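Local atomic coordinates of Serine/threonine protein kinase (Mycobacterium tuberculosis, PDB entry 4ESQ), a protein that is a membrane receptor kinase that probably phosphorylates protein serine and threonine residues with ATP, this chain being its extracellular sensor domain. Residues 144-158 with 169-181. Sequence-based numbering, arbitrary orientation.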
loop_
_atom_site.group_PDB
_atom_site.type_symbol
_atom_site.label_atom_id
_atom_site.label_comp_id
_atom_site.label_asym_id
_atom_site.label_seq_id
_atom_site.Cartn_x
_atom_site.Cartn_y
_atom_site.Cartn_z
ATOM N N ILE A 144 10.237 -3.727 2.772
ATOM C CA ILE A 144 10.877 -2.486 2.359
ATOM C C ILE A 144 11.583 -2.681 1.022
ATOM O O ILE A 144 12.293 -3.663 0.824
ATOM C CB ILE A 144 11.868 -1.999 3.434
ATOM C CG1 ILE A 144 11.101 -1.559 4.681
ATOM C CG2 ILE A 144 12.704 -0.846 2.916
ATOM C CD1 ILE A 144 11.997 -1.307 5.863
ATOM N N ASP A 145 11.357 -1.764 0.089
ATOM C CA ASP A 145 12.075 -1.812 -1.178
ATOM C C ASP A 145 12.897 -0.546 -1.349
ATOM O O ASP A 145 12.499 0.530 -0.920
ATOM C CB ASP A 145 11.130 -2.021 -2.356
ATOM C CG ASP A 145 9.868 -1.229 -2.226
ATOM O OD1 ASP A 145 9.958 -0.045 -1.843
ATOM O OD2 ASP A 145 8.781 -1.794 -2.486
ATOM N N THR A 146 14.051 -0.688 -1.972
ATOM C CA THR A 146 15.023 0.394 -2.020
ATOM C C THR A 146 15.349 0.702 -3.466
ATOM O O THR A 146 15.713 -0.199 -4.223
ATOM C CB THR A 146 16.308 -0.024 -1.289
ATOM O OG1 THR A 146 15.990 -0.385 0.064
ATOM C CG2 THR A 146 17.336 1.101 -1.307
ATOM N N GLN A 147 15.206 1.965 -3.859
ATOM C CA GLN A 147 15.482 2.346 -5.240
ATOM C C GLN A 147 16.985 2.493 -5.452
ATOM O O GLN A 147 17.675 3.099 -4.639
ATOM C CB GLN A 147 14.764 3.647 -5.627
ATOM C CG GLN A 147 15.131 4.120 -7.041
ATOM C CD GLN A 147 14.269 5.263 -7.565
ATOM O OE1 GLN A 147 13.743 6.066 -6.802
ATOM N NE2 GLN A 147 14.122 5.330 -8.883
ATOM N N GLU A 148 17.497 1.931 -6.540
ATOM C CA GLU A 148 18.934 2.018 -6.830
ATOM C C GLU A 148 19.458 3.464 -6.846
ATOM O O GLU A 148 18.698 4.414 -7.041
ATOM C CB GLU A 148 19.259 1.325 -8.157
ATOM C CG GLU A 148 18.871 2.134 -9.390
ATOM C CD GLU A 148 19.230 1.438 -10.692
ATOM O OE1 GLU A 148 20.297 0.782 -10.739
ATOM O OE2 GLU A 148 18.443 1.537 -11.666
ATOM N N GLY A 149 20.761 3.631 -6.638
ATOM C CA GLY A 149 21.351 4.963 -6.627
ATOM C C GLY A 149 21.727 5.456 -5.236
ATOM O O GLY A 149 21.366 4.838 -4.234
ATOM N N ALA A 150 22.446 6.574 -5.165
ATOM C CA ALA A 150 22.937 7.070 -3.876
ATOM C C ALA A 150 21.941 7.951 -3.122
ATOM O O ALA A 150 22.244 8.445 -2.035
ATOM C CB ALA A 150 24.271 7.792 -4.039
ATOM N N GLU A 151 20.754 8.141 -3.687
ATOM C CA GLU A 151 19.720 8.903 -3.003
ATOM C C GLU A 151 19.359 8.252 -1.676
ATOM O O GLU A 151 19.289 8.927 -0.657
ATOM C CB GLU A 151 18.472 9.044 -3.878
ATOM C CG GLU A 151 18.649 10.010 -5.037
ATOM C CD GLU A 151 17.353 10.285 -5.768
ATOM O OE1 GLU A 151 16.409 9.485 -5.609
ATOM O OE2 GLU A 151 17.278 11.297 -6.497
ATOM N N GLY A 152 19.125 6.942 -1.689
ATOM C CA GLY A 152 18.690 6.248 -0.489
ATOM C C GLY A 152 17.176 6.269 -0.318
ATOM O O GLY A 152 16.663 5.942 0.762
ATOM N N TRP A 153 16.468 6.676 -1.370
ATOM C CA TRP A 153 14.998 6.663 -1.394
ATOM C C TRP A 153 14.494 5.239 -1.230
ATOM O O TRP A 153 14.977 4.323 -1.900
ATOM C CB TRP A 153 14.480 7.255 -2.716
ATOM C CG TRP A 153 12.981 7.437 -2.790
ATOM C CD1 TRP A 153 12.088 6.640 -3.447
ATOM C CD2 TRP A 153 12.206 8.478 -2.175
ATOM N NE1 TRP A 153 10.811 7.125 -3.293
ATOM C CE2 TRP A 153 10.855 8.248 -2.508
ATOM C CE3 TRP A 153 12.524 9.581 -1.372
ATOM C CZ2 TRP A 153 9.825 9.084 -2.073
ATOM C CZ3 TRP A 153 11.503 10.411 -0.947
ATOM C CH2 TRP A 153 10.169 10.157 -1.294
ATOM N N GLU A 154 13.517 5.047 -0.345
ATOM C CA GLU A 154 12.979 3.715 -0.087
ATOM C C GLU A 154 11.482 3.776 0.114
ATOM O O GLU A 154 10.939 4.844 0.351
ATOM C CB GLU A 154 13.624 3.110 1.164
ATOM C CG GLU A 154 15.101 2.809 1.021
ATOM C CD GLU A 154 15.679 2.168 2.268
ATOM O OE1 GLU A 154 15.681 2.833 3.329
ATOM O OE2 GLU A 154 16.129 1.004 2.186
ATOM N N CYS A 155 10.817 2.630 0.005
ATOM C CA CYS A 155 9.390 2.549 0.317
ATOM C C CYS A 155 9.153 1.355 1.210
ATOM O O CYS A 155 9.797 0.323 1.052
ATOM C CB CYS A 155 8.550 2.392 -0.947
ATOM S SG CYS A 155 8.600 3.784 -2.083
ATOM N N GLN A 156 8.238 1.490 2.163
ATOM C CA GLN A 156 7.736 0.306 2.847
ATOM C C GLN A 156 6.319 0.022 2.388
ATOM O O GLN A 156 5.461 0.917 2.381
ATOM C CB GLN A 156 7.757 0.453 4.367
ATOM C CG GLN A 156 7.378 -0.856 5.079
ATOM C CD GLN A 156 7.116 -0.681 6.563
ATOM O OE1 GLN A 156 6.514 0.305 6.978
ATOM N NE2 GLN A 156 7.562 -1.649 7.370
ATOM N N ARG A 157 6.089 -1.221 1.971
ATOM C CA ARG A 157 4.745 -1.693 1.662
ATOM C C ARG A 157 4.171 -2.351 2.911
ATOM O O ARG A 157 4.879 -3.064 3.630
ATOM C CB ARG A 157 4.780 -2.710 0.513
ATOM C CG ARG A 157 5.083 -2.112 -0.863
ATOM C CD ARG A 157 3.867 -1.424 -1.463
ATOM N NE ARG A 157 2.873 -2.355 -2.001
ATOM C CZ ARG A 157 1.680 -2.581 -1.462
ATOM N NH1 ARG A 157 1.324 -1.959 -0.334
ATOM N NH2 ARG A 157 0.838 -3.432 -2.042
ATOM N N ALA A 158 2.894 -2.110 3.186
ATOM C CA ALA A 158 2.226 -2.836 4.260
ATOM C C ALA A 158 0.837 -3.222 3.799
ATOM O O ALA A 158 0.141 -2.428 3.164
ATOM C CB ALA A 158 2.142 -1.993 5.519
ATOM N N VAL A 169 -0.969 -0.189 1.812
ATOM C CA VAL A 169 -0.223 1.057 2.036
ATOM C C VAL A 169 1.204 1.049 1.480
ATOM O O VAL A 169 1.941 0.071 1.630
ATOM C CB VAL A 169 -0.147 1.357 3.543
ATOM C CG1 VAL A 169 0.653 2.634 3.807
ATOM C CG2 VAL A 169 -1.558 1.457 4.148
ATOM N N ASN A 170 1.597 2.157 0.855
ATOM C CA ASN A 170 2.971 2.351 0.408
ATOM C C ASN A 170 3.446 3.661 0.991
ATOM O O ASN A 170 2.804 4.702 0.788
ATOM C CB ASN A 170 3.030 2.393 -1.124
ATOM C CG ASN A 170 4.430 2.129 -1.671
ATOM O OD1 ASN A 170 5.315 1.655 -0.957
ATOM N ND2 ASN A 170 4.624 2.415 -2.949
ATOM N N ALA A 171 4.524 3.619 1.769
ATOM C CA ALA A 171 5.038 4.828 2.404
ATOM C C ALA A 171 6.512 4.980 2.050
ATOM O O ALA A 171 7.308 4.069 2.293
ATOM C CB ALA A 171 4.853 4.766 3.922
ATOM N N CYS A 172 6.870 6.134 1.487
ATOM C CA CYS A 172 8.201 6.331 0.913
ATOM C C CYS A 172 8.904 7.565 1.455
ATOM O O CYS A 172 8.269 8.566 1.779
ATOM C CB CYS A 172 8.110 6.440 -0.610
ATOM S SG CYS A 172 7.172 5.103 -1.436
ATOM N N GLY A 173 10.226 7.498 1.521
ATOM C CA GLY A 173 11.012 8.605 2.046
ATOM C C GLY A 173 12.466 8.211 2.171
ATOM O O GLY A 173 12.868 7.149 1.695
ATOM N N TYR A 174 13.266 9.063 2.809
ATOM C CA TYR A 174 14.685 8.768 2.984
ATOM C C TYR A 174 14.989 8.077 4.315
ATOM O O TYR A 174 16.090 7.552 4.505
ATOM C CB TYR A 174 15.512 10.048 2.894
ATOM C CG TYR A 174 15.551 10.666 1.526
ATOM C CD1 TYR A 174 16.470 10.232 0.577
ATOM C CD2 TYR A 174 14.683 11.692 1.179
ATOM C CE1 TYR A 174 16.516 10.796 -0.683
ATOM C CE2 TYR A 174 14.727 12.266 -0.084
ATOM C CZ TYR A 174 15.647 11.810 -1.006
ATOM O OH TYR A 174 15.708 12.362 -2.265
ATOM N N GLN A 175 14.025 8.088 5.230
ATOM C CA GLN A 175 14.211 7.544 6.573
ATOM C C GLN A 175 13.133 6.542 6.924
ATOM O O GLN A 175 12.506 6.646 7.980
ATOM C CB GLN A 175 14.174 8.662 7.621
ATOM C CG GLN A 175 15.427 9.489 7.710
ATOM C CD GLN A 175 15.349 10.537 8.808
ATOM O OE1 GLN A 175 14.324 11.185 8.991
ATOM N NE2 GLN A 175 16.437 10.704 9.543
ATOM N N ILE A 176 12.912 5.579 6.040
ATOM C CA ILE A 176 11.860 4.598 6.242
ATOM C C ILE A 176 12.297 3.493 7.196
ATOM O O ILE A 176 13.377 2.920 7.043
ATOM C CB ILE A 176 11.429 3.972 4.898
ATOM C CG1 ILE A 176 10.770 5.023 3.993
ATOM C CG2 ILE A 176 10.502 2.785 5.126
ATOM C CD1 ILE A 176 9.511 5.653 4.568
ATOM N N THR A 177 11.454 3.205 8.187
ATOM C CA THR A 177 11.631 2.024 9.019
ATOM C C THR A 177 10.342 1.227 9.095
ATOM O O THR A 177 10.293 0.101 8.627
ATOM C CB THR A 177 12.122 2.355 10.439
ATOM O OG1 THR A 177 11.309 3.383 11.007
ATOM C CG2 THR A 177 13.584 2.814 10.402
ATOM N N ASN A 178 9.296 1.813 9.667
ATOM C CA ASN A 178 8.017 1.109 9.751
ATOM C C ASN A 178 6.799 2.023 9.572
ATOM O O ASN A 178 5.731 1.754 10.121
ATOM C CB ASN A 178 7.917 0.333 11.077
ATOM C CG ASN A 178 6.783 -0.682 11.085
ATOM O OD1 ASN A 178 6.576 -1.412 10.112
ATOM N ND2 ASN A 178 6.042 -0.738 12.193
ATOM N N GLN A 179 6.943 3.092 8.793
ATOM C CA GLN A 179 5.837 4.036 8.614
ATOM C C GLN A 179 4.581 3.404 7.988
ATOM O O GLN A 179 3.453 3.729 8.366
ATOM C CB GLN A 179 6.279 5.251 7.793
ATOM C CG GLN A 179 7.238 6.202 8.523
ATOM C CD GLN A 179 8.698 5.811 8.355
ATOM O OE1 GLN A 179 9.016 4.653 8.078
ATOM N NE2 GLN A 179 9.592 6.780 8.523
ATOM N N ALA A 180 4.771 2.505 7.031
ATOM C CA ALA A 180 3.625 1.873 6.392
ATOM C C ALA A 180 2.950 0.903 7.369
ATOM O O ALA A 180 1.722 0.781 7.396
ATOM C CB ALA A 180 4.037 1.176 5.112
ATOM N N GLY A 181 3.759 0.216 8.171
ATOM C CA GLY A 181 3.213 -0.633 9.210
ATOM C C GLY A 181 2.392 0.187 10.187
ATOM O O GLY A 181 1.336 -0.257 10.641
HETATM O O HOH W 1 14.479 5.097 3.657
#
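W153 lays one face of its indole over the bare backbone of G173, whose CA sits over the six-membered ring (3.9 Å to its centroid), a CH-pi contact. The same ring drives its edge into the face of Y174 (W153 CE3 to Y174 CE2 3.7 Å, planes at 80°) in a T-shaped pair. On the indole's side of the sheet, the C155–C172 disulfide (SG–SG 2.0 Å) staples a non-hydrogen-bonded pair. These strands, 154-158 and 169-173, form an antiparallel hairpin at the centre of the PknH sensor domain's sheet; helix 179-192 packs across the face carrying E154, Q156 and A158. There A180 CB is the bump that drops between the Q156 side chain and A158 CB (3.7 Å), while I176 CG2 presses on Q156 CB (3.7 Å). With CG anti to the backbone N (chi1 -173°), Q156 extends to the helix start: OE1 takes G181 N from above its carbonyl plane (3.0 Å) and A180 N weakly, and NE2 gives a straight bond to an in-plane lone pair of the N-cap residue, N178 OD1 (2.9 Å). On the disulfide face, R157 bends at chi2 and chi3, bringing NH1 above the carbonyl plane of V169 O (2.9 Å, bent at 138°), which also accepts A158 N-H; NH2 salt-bridges D168 and hydrogen-bonds G52 O.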